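PDB 4XYH: kinetochore protein Mis16 from Schizosaccharomyces japonicus, which binds histone H4 and, independently, the CENP-A-specific chaperone Scm3, probably helping to deliver CENP-A to centromeres. Local coordinates for residues C177-H181 with C208-I212; H336-V342 with W390-W396. All coordinates share one frame; numbering follows the deposited sequence.

In the fold
Contact 1 and contact 2 each join two neighbouring blades of a seven-bladed beta-propeller, but on opposite sides of the chain's centre. Their centres lie 31 Å apart and their nearest atoms about 20 Å apart, so neither touches the other. In contact 1 the end of strand 176-178 and the loop after it meet strand 207-211 of the next blade. In contact 2 residues 336-342 meet the 390-396 loop, which belongs to the blade where N-terminal strand 41-48 pairs with C-terminal strand 406-412 and closes the ring. Contact 1 is built on aromatic and sulfur packing, whereas contact 2 adds a salt bridge and a histidine hydrogen bond.

Contact 1. Residues C177-H181 with C208-I212; sequences CLRHH and CVWDI
Leu178 lays its CB over one face of the Trp210 indole, 3.4 Å from the centroid of the six-membered ring and only 7° off the ring normal, a CH-pi contact by direction as well as distance. Its CD1 extends over the same indole toward the five-membered ring, 4.1 Å from Trp210 CD2, while the other methyl, CD2, makes a looser approach to Ile212. The backbone that follows wraps around the rim of the ring: His180 N lies at the edge, in the ring plane, 3.4 Å from Trp210 CH2. Trp210 reaches this bend because its CG stands beside the backbone N (chi1 -49°), which projects the indole toward the 178-180 backbone.

Cys208, two residues earlier on the strand, meets both histidines. Its SG sits over a face of the His181 imidazole, 3.9 Å from the centroid and 25° off the normal, with His181 NE2 as the nearest ring atom at 3.6 Å. The same sulfur approaches His180 obliquely, 3.7 Å from His180 ND1, and this second ring then leads away from the strand.

The polar edges of the buried rings are tied by hydrogen bonds: His181 ND1 is paired with Asp204 OD2, and the Thr200 hydroxyl with both His181 NE2 and Trp210 NE1. This is the Asp-His-Ser/Thr-Trp tetrad of WD40 propellers, and it fixes the rotation of both rings while the Leu178 CB and Cys208 SG bear on their faces. Around it, Leu178 and Trp210 both touch Val225 of strand 223-225, which pairs in parallel with 176-178. Leu198, against Trp210, and Val230, against Cys208 and His180, come from the strands flanking 207-211, so the loop leaving strand 176-178 packs at the junction of the two sheets.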
loop_
_atom_site.group_PDB
_atom_site.type_symbol
_atom_site.label_atom_id
_atom_site.label_comp_id
_atom_site.label_asym_id
_atom_site.label_seq_id
_atom_site.Cartn_x
_atom_site.Cartn_y
_atom_site.Cartn_z
ATOM N N CYS A 177 -12.933 4.068 17.748
ATOM C CA CYS A 177 -12.445 5.234 17.036
ATOM C C CYS A 177 -11.149 5.714 17.672
ATOM O O CYS A 177 -11.120 5.977 18.871
ATOM C CB CYS A 177 -13.482 6.351 17.047
ATOM S SG CYS A 177 -12.894 7.841 16.233
ATOM N N LEU A 178 -10.083 5.803 16.874
ATOM C CA LEU A 178 -8.790 6.296 17.354
ATOM C C LEU A 178 -8.741 7.811 17.211
ATOM O O LEU A 178 -8.644 8.322 16.092
ATOM C CB LEU A 178 -7.648 5.664 16.577
ATOM C CG LEU A 178 -7.826 4.162 16.342
ATOM C CD1 LEU A 178 -6.753 3.674 15.402
ATOM C CD2 LEU A 178 -7.766 3.392 17.652
ATOM N N ARG A 179 -8.804 8.530 18.333
ATOM C CA ARG A 179 -9.052 9.976 18.273
ATOM C C ARG A 179 -7.914 10.883 18.665
ATOM O O ARG A 179 -7.974 11.469 19.747
ATOM C CB ARG A 179 -10.228 10.365 19.174
ATOM C CG ARG A 179 -11.349 9.411 19.176
ATOM C CD ARG A 179 -12.620 10.092 19.609
ATOM N NE ARG A 179 -13.183 10.858 18.509
ATOM C CZ ARG A 179 -14.363 10.642 17.935
ATOM N NH1 ARG A 179 -15.180 9.683 18.353
ATOM N NH2 ARG A 179 -14.723 11.423 16.935
ATOM N N HIS A 180 -6.927 11.060 17.799
ATOM C CA HIS A 180 -5.965 12.138 18.019
ATOM C C HIS A 180 -5.741 13.079 16.836
ATOM O O HIS A 180 -5.655 14.289 16.989
ATOM C CB HIS A 180 -4.606 11.576 18.416
ATOM C CG HIS A 180 -3.755 12.561 19.159
ATOM N ND1 HIS A 180 -2.806 13.343 18.538
ATOM C CD2 HIS A 180 -3.706 12.879 20.479
ATOM C CE1 HIS A 180 -2.213 14.112 19.438
ATOM N NE2 HIS A 180 -2.737 13.846 20.622
ATOM N N HIS A 181 -5.555 12.501 15.663
ATOM C CA HIS A 181 -5.214 13.260 14.471
ATOM C C HIS A 181 -6.227 14.353 14.155
ATOM O O HIS A 181 -7.422 14.177 14.407
ATOM C CB HIS A 181 -5.061 12.304 13.273
ATOM C CG HIS A 181 -3.829 11.459 13.339
ATOM N ND1 HIS A 181 -2.555 11.995 13.288
ATOM C CD2 HIS A 181 -3.671 10.117 13.441
ATOM C CE1 HIS A 181 -1.669 11.015 13.367
ATOM N NE2 HIS A 181 -2.320 9.865 13.460
ATOM N N CYS A 208 1.009 8.772 15.495
ATOM C CA CYS A 208 0.465 8.239 16.726
ATOM C C CYS A 208 0.712 6.752 16.813
ATOM O O CYS A 208 0.634 6.052 15.816
ATOM C CB CYS A 208 -1.026 8.530 16.839
ATOM S SG CYS A 208 -1.418 10.265 16.949
ATOM N N VAL A 209 1.018 6.272 18.014
ATOM C CA VAL A 209 1.112 4.839 18.253
ATOM C C VAL A 209 -0.050 4.459 19.163
ATOM O O VAL A 209 -0.316 5.130 20.162
ATOM C CB VAL A 209 2.459 4.432 18.880
ATOM C CG1 VAL A 209 2.449 2.940 19.258
ATOM C CG2 VAL A 209 3.613 4.748 17.913
ATOM N N TRP A 210 -0.752 3.397 18.782
ATOM C CA TRP A 210 -1.988 3.002 19.419
ATOM C C TRP A 210 -1.872 1.581 19.961
ATOM O O TRP A 210 -1.083 0.778 19.474
ATOM C CB TRP A 210 -3.160 3.079 18.428
ATOM C CG TRP A 210 -3.285 4.381 17.635
ATOM C CD1 TRP A 210 -2.687 4.679 16.441
ATOM C CD2 TRP A 210 -4.096 5.522 17.971
ATOM N NE1 TRP A 210 -3.069 5.931 16.017
ATOM C CE2 TRP A 210 -3.930 6.470 16.939
ATOM C CE3 TRP A 210 -4.932 5.836 19.055
ATOM C CZ2 TRP A 210 -4.560 7.709 16.957
ATOM C CZ3 TRP A 210 -5.569 7.060 19.070
ATOM C CH2 TRP A 210 -5.381 7.990 18.022
ATOM N N ASP A 211 -2.680 1.259 20.954
ATOM C CA ASP A 211 -2.687 -0.102 21.483
ATOM C C ASP A 211 -4.124 -0.513 21.804
ATOM O O ASP A 211 -4.776 0.105 22.634
ATOM C CB ASP A 211 -1.785 -0.190 22.712
ATOM C CG ASP A 211 -1.680 -1.599 23.271
ATOM O OD1 ASP A 211 -2.088 -2.570 22.593
ATOM O OD2 ASP A 211 -1.169 -1.731 24.405
ATOM N N ILE A 212 -4.623 -1.540 21.124
ATOM C CA ILE A 212 -6.015 -1.943 21.303
ATOM C C ILE A 212 -6.136 -3.336 21.905
ATOM O O ILE A 212 -7.250 -3.829 22.088
ATOM C CB ILE A 212 -6.809 -1.912 19.966
ATOM C CG1 ILE A 212 -6.161 -2.866 18.960
ATOM C CG2 ILE A 212 -6.900 -0.497 19.440
ATOM C CD1 ILE A 212 -7.097 -3.352 17.896
#

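Contact 2. Residues H336-V342 with W390-W396; sequences HDEPILV and WNPNNKW
Lys395 and Asp337 form a salt bridge, NZ to OD2 at 2.8 Å, with the ammonium on the syn side of the carboxylate oxygen but tilted out of its plane. The second polar tie is a hydrogen bond from His336 NE2 to Pro392 O, 3.1 Å long with an angle of 151° at the hydrogen. The acceptor lies in the imidazole plane, yet the donor comes from above the Pro392 carbonyl plane, so the bond is well directed from the ring's side and not from the carbonyl's. His336 CE1 is 3.2 Å from Asn391 O and 3.3 Å from Asn394 O; the ring edge faces the Asn391 and Pro392 carbonyls, while Asn394 O reaches CE1 obliquely.

Lys395 reaches Asp337 by folding twice: the bend at chi2 (-72°) puts CD over one face of His336 in a CH-pi contact, 4.3 Å from the centroid, and that at chi3 (-54°) turns CE and NZ toward Asp337. The 391-394 backbone that carries the carbonyls is shaped by Asn391, whose OD1 accepts from Asn393 N, an Asx turn, and from Asn394 N, completing an Asx motif.

Deeper in, Ile340 CG2 touches two indoles, 3.8 Å from Trp390 CZ2 and 3.7 Å from Trp396 CH2, the side chain crossing each at about a right angle. Val342 CG1 comes within 3.3 Å of Trp390 NE1, although that N-H is bonded to Gln332 O. Trp396 also stacks on Trp417 of helix 414-417, and Gln73 binds the amides of Asn391, Asn393 and Asn394.

The carbonyls around CE1 and NE2 would probably polarise the imidazole toward positive character, and the nearby Asp337 could offset the charge that Lys395 brings. The blades are thus joined by polar ties along a partly exposed border and by apolar packing beneath it.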
loop_
_atom_site.group_PDB
_atom_site.type_symbol
_atom_site.label_atom_id
_atom_site.label_comp_id
_atom_site.label_asym_id
_atom_site.label_seq_id
_atom_site.Cartn_x
_atom_site.Cartn_y
_atom_site.Cartn_z
ATOM N N HIS A 336 7.280 -13.380 -1.581
ATOM C CA HIS A 336 7.780 -14.694 -1.978
ATOM C C HIS A 336 9.240 -14.705 -2.452
ATOM O O HIS A 336 9.897 -15.739 -2.386
ATOM C CB HIS A 336 6.896 -15.281 -3.086
ATOM C CG HIS A 336 5.453 -15.419 -2.701
ATOM N ND1 HIS A 336 4.440 -14.747 -3.354
ATOM C CD2 HIS A 336 4.855 -16.147 -1.730
ATOM C CE1 HIS A 336 3.282 -15.057 -2.801
ATOM N NE2 HIS A 336 3.504 -15.903 -1.814
ATOM N N ASP A 337 9.745 -13.572 -2.934
ATOM C CA ASP A 337 11.082 -13.519 -3.540
ATOM C C ASP A 337 11.855 -12.283 -3.101
ATOM O O ASP A 337 11.521 -11.166 -3.491
ATOM C CB ASP A 337 10.994 -13.524 -5.069
ATOM C CG ASP A 337 10.377 -14.789 -5.614
ATOM O OD1 ASP A 337 11.010 -15.857 -5.484
ATOM O OD2 ASP A 337 9.263 -14.718 -6.175
ATOM N N GLU A 338 12.905 -12.493 -2.325
ATOM C CA GLU A 338 13.673 -11.408 -1.741
ATOM C C GLU A 338 14.068 -10.262 -2.712
ATOM O O GLU A 338 13.920 -9.097 -2.373
ATOM C CB GLU A 338 14.928 -11.991 -1.077
ATOM C CG GLU A 338 15.838 -10.953 -0.430
ATOM C CD GLU A 338 16.969 -11.594 0.363
ATOM O OE1 GLU A 338 16.903 -12.825 0.592
ATOM O OE2 GLU A 338 17.919 -10.869 0.745
ATOM N N PRO A 339 14.560 -10.579 -3.918
ATOM C CA PRO A 339 15.011 -9.433 -4.714
ATOM C C PRO A 339 13.920 -8.724 -5.538
ATOM O O PRO A 339 14.242 -7.831 -6.330
ATOM C CB PRO A 339 16.050 -10.060 -5.650
ATOM C CG PRO A 339 15.612 -11.450 -5.821
ATOM C CD PRO A 339 14.882 -11.865 -4.569
ATOM N N ILE A 340 12.661 -9.109 -5.363
ATOM C CA ILE A 340 11.586 -8.603 -6.197
ATOM C C ILE A 340 10.753 -7.567 -5.448
ATOM O O ILE A 340 10.291 -7.825 -4.331
ATOM C CB ILE A 340 10.664 -9.748 -6.662
ATOM C CG1 ILE A 340 11.459 -10.834 -7.414
ATOM C CG2 ILE A 340 9.500 -9.212 -7.481
ATOM C CD1 ILE A 340 12.006 -10.422 -8.766
ATOM N N LEU A 341 10.576 -6.396 -6.052
ATOM C CA LEU A 341 9.642 -5.399 -5.527
ATOM C C LEU A 341 8.839 -4.740 -6.652
ATOM O O LEU A 341 9.201 -4.811 -7.826
ATOM C CB LEU A 341 10.367 -4.327 -4.703
ATOM C CG LEU A 341 11.090 -3.195 -5.427
ATOM C CD1 LEU A 341 11.458 -2.066 -4.472
ATOM C CD2 LEU A 341 12.338 -3.752 -6.060
ATOM N N VAL A 342 7.727 -4.129 -6.276
ATOM C CA VAL A 342 6.819 -3.527 -7.224
ATOM C C VAL A 342 6.595 -2.062 -6.823
ATOM O O VAL A 342 6.575 -1.735 -5.630
ATOM C CB VAL A 342 5.477 -4.315 -7.289
ATOM C CG1 VAL A 342 4.650 -4.150 -6.005
ATOM C CG2 VAL A 342 4.687 -3.870 -8.455
ATOM N N TRP A 390 0.589 -7.293 -3.181
ATOM C CA TRP A 390 0.976 -8.660 -3.536
ATOM C C TRP A 390 0.029 -9.670 -2.912
ATOM O O TRP A 390 -0.252 -9.594 -1.731
ATOM C CB TRP A 390 2.374 -8.981 -3.057
ATOM C CG TRP A 390 3.462 -8.410 -3.855
ATOM C CD1 TRP A 390 4.144 -7.247 -3.603
ATOM C CD2 TRP A 390 4.054 -8.983 -5.017
ATOM N NE1 TRP A 390 5.118 -7.059 -4.552
ATOM C CE2 TRP A 390 5.079 -8.104 -5.439
ATOM C CE3 TRP A 390 3.818 -10.153 -5.748
ATOM C CZ2 TRP A 390 5.867 -8.355 -6.558
ATOM C CZ3 TRP A 390 4.600 -10.400 -6.868
ATOM C CH2 TRP A 390 5.615 -9.503 -7.260
ATOM N N ASN A 391 -0.448 -10.618 -3.705
ATOM C CA ASN A 391 -1.202 -11.762 -3.197
ATOM C C ASN A 391 -0.239 -12.714 -2.471
ATOM O O ASN A 391 0.712 -13.192 -3.072
ATOM C CB ASN A 391 -1.921 -12.448 -4.368
ATOM C CG ASN A 391 -2.790 -13.613 -3.946
ATOM O OD1 ASN A 391 -2.458 -14.347 -3.028
ATOM N ND2 ASN A 391 -3.914 -13.792 -4.638
ATOM N N PRO A 392 -0.460 -12.967 -1.170
ATOM C CA PRO A 392 0.455 -13.831 -0.403
ATOM C C PRO A 392 0.174 -15.327 -0.590
ATOM O O PRO A 392 0.958 -16.168 -0.149
ATOM C CB PRO A 392 0.175 -13.422 1.048
ATOM C CG PRO A 392 -1.313 -13.116 1.028
ATOM C CD PRO A 392 -1.550 -12.437 -0.323
ATOM N N ASN A 393 -0.944 -15.636 -1.239
ATOM C CA ASN A 393 -1.422 -16.998 -1.408
ATOM C C ASN A 393 -0.920 -17.670 -2.680
ATOM O O ASN A 393 -0.715 -18.878 -2.705
ATOM C CB ASN A 393 -2.952 -17.007 -1.422
ATOM C CG ASN A 393 -3.551 -16.302 -0.217
ATOM O OD1 ASN A 393 -3.152 -16.547 0.926
ATOM N ND2 ASN A 393 -4.521 -15.419 -0.467
ATOM N N ASN A 394 -0.782 -16.888 -3.747
ATOM C CA ASN A 394 -0.339 -17.387 -5.045
ATOM C C ASN A 394 0.932 -16.681 -5.487
ATOM O O ASN A 394 1.123 -15.501 -5.218
ATOM C CB ASN A 394 -1.404 -17.178 -6.120
ATOM C CG ASN A 394 -2.693 -17.887 -5.815
ATOM O OD1 ASN A 394 -3.011 -18.161 -4.658
ATOM N ND2 ASN A 394 -3.453 -18.192 -6.853
ATOM N N LYS A 395 1.788 -17.396 -6.193
ATOM C CA LYS A 395 2.971 -16.790 -6.777
ATOM C C LYS A 395 2.559 -15.763 -7.836
ATOM O O LYS A 395 1.655 -16.018 -8.627
ATOM C CB LYS A 395 3.873 -17.864 -7.402
ATOM C CG LYS A 395 4.484 -18.845 -6.402
ATOM C CD LYS A 395 5.561 -18.168 -5.570
ATOM C CE LYS A 395 6.598 -17.505 -6.476
ATOM N NZ LYS A 395 7.791 -17.026 -5.733
ATOM N N TRP A 396 3.205 -14.603 -7.822
ATOM C CA TRP A 396 3.106 -13.639 -8.916
ATOM C C TRP A 396 1.708 -13.159 -9.247
ATOM O O TRP A 396 1.397 -12.930 -10.416
ATOM C CB TRP A 396 3.753 -14.224 -10.180
ATOM C CG TRP A 396 5.221 -14.316 -10.002
ATOM C CD1 TRP A 396 5.935 -15.426 -9.668
ATOM C CD2 TRP A 396 6.156 -13.240 -10.069
ATOM N NE1 TRP A 396 7.262 -15.113 -9.549
ATOM C CE2 TRP A 396 7.426 -13.774 -9.787
ATOM C CE3 TRP A 396 6.044 -11.875 -10.345
ATOM C CZ2 TRP A 396 8.581 -12.997 -9.776
ATOM C CZ3 TRP A 396 7.194 -11.103 -10.338
ATOM C CH2 TRP A 396 8.444 -11.665 -10.055
#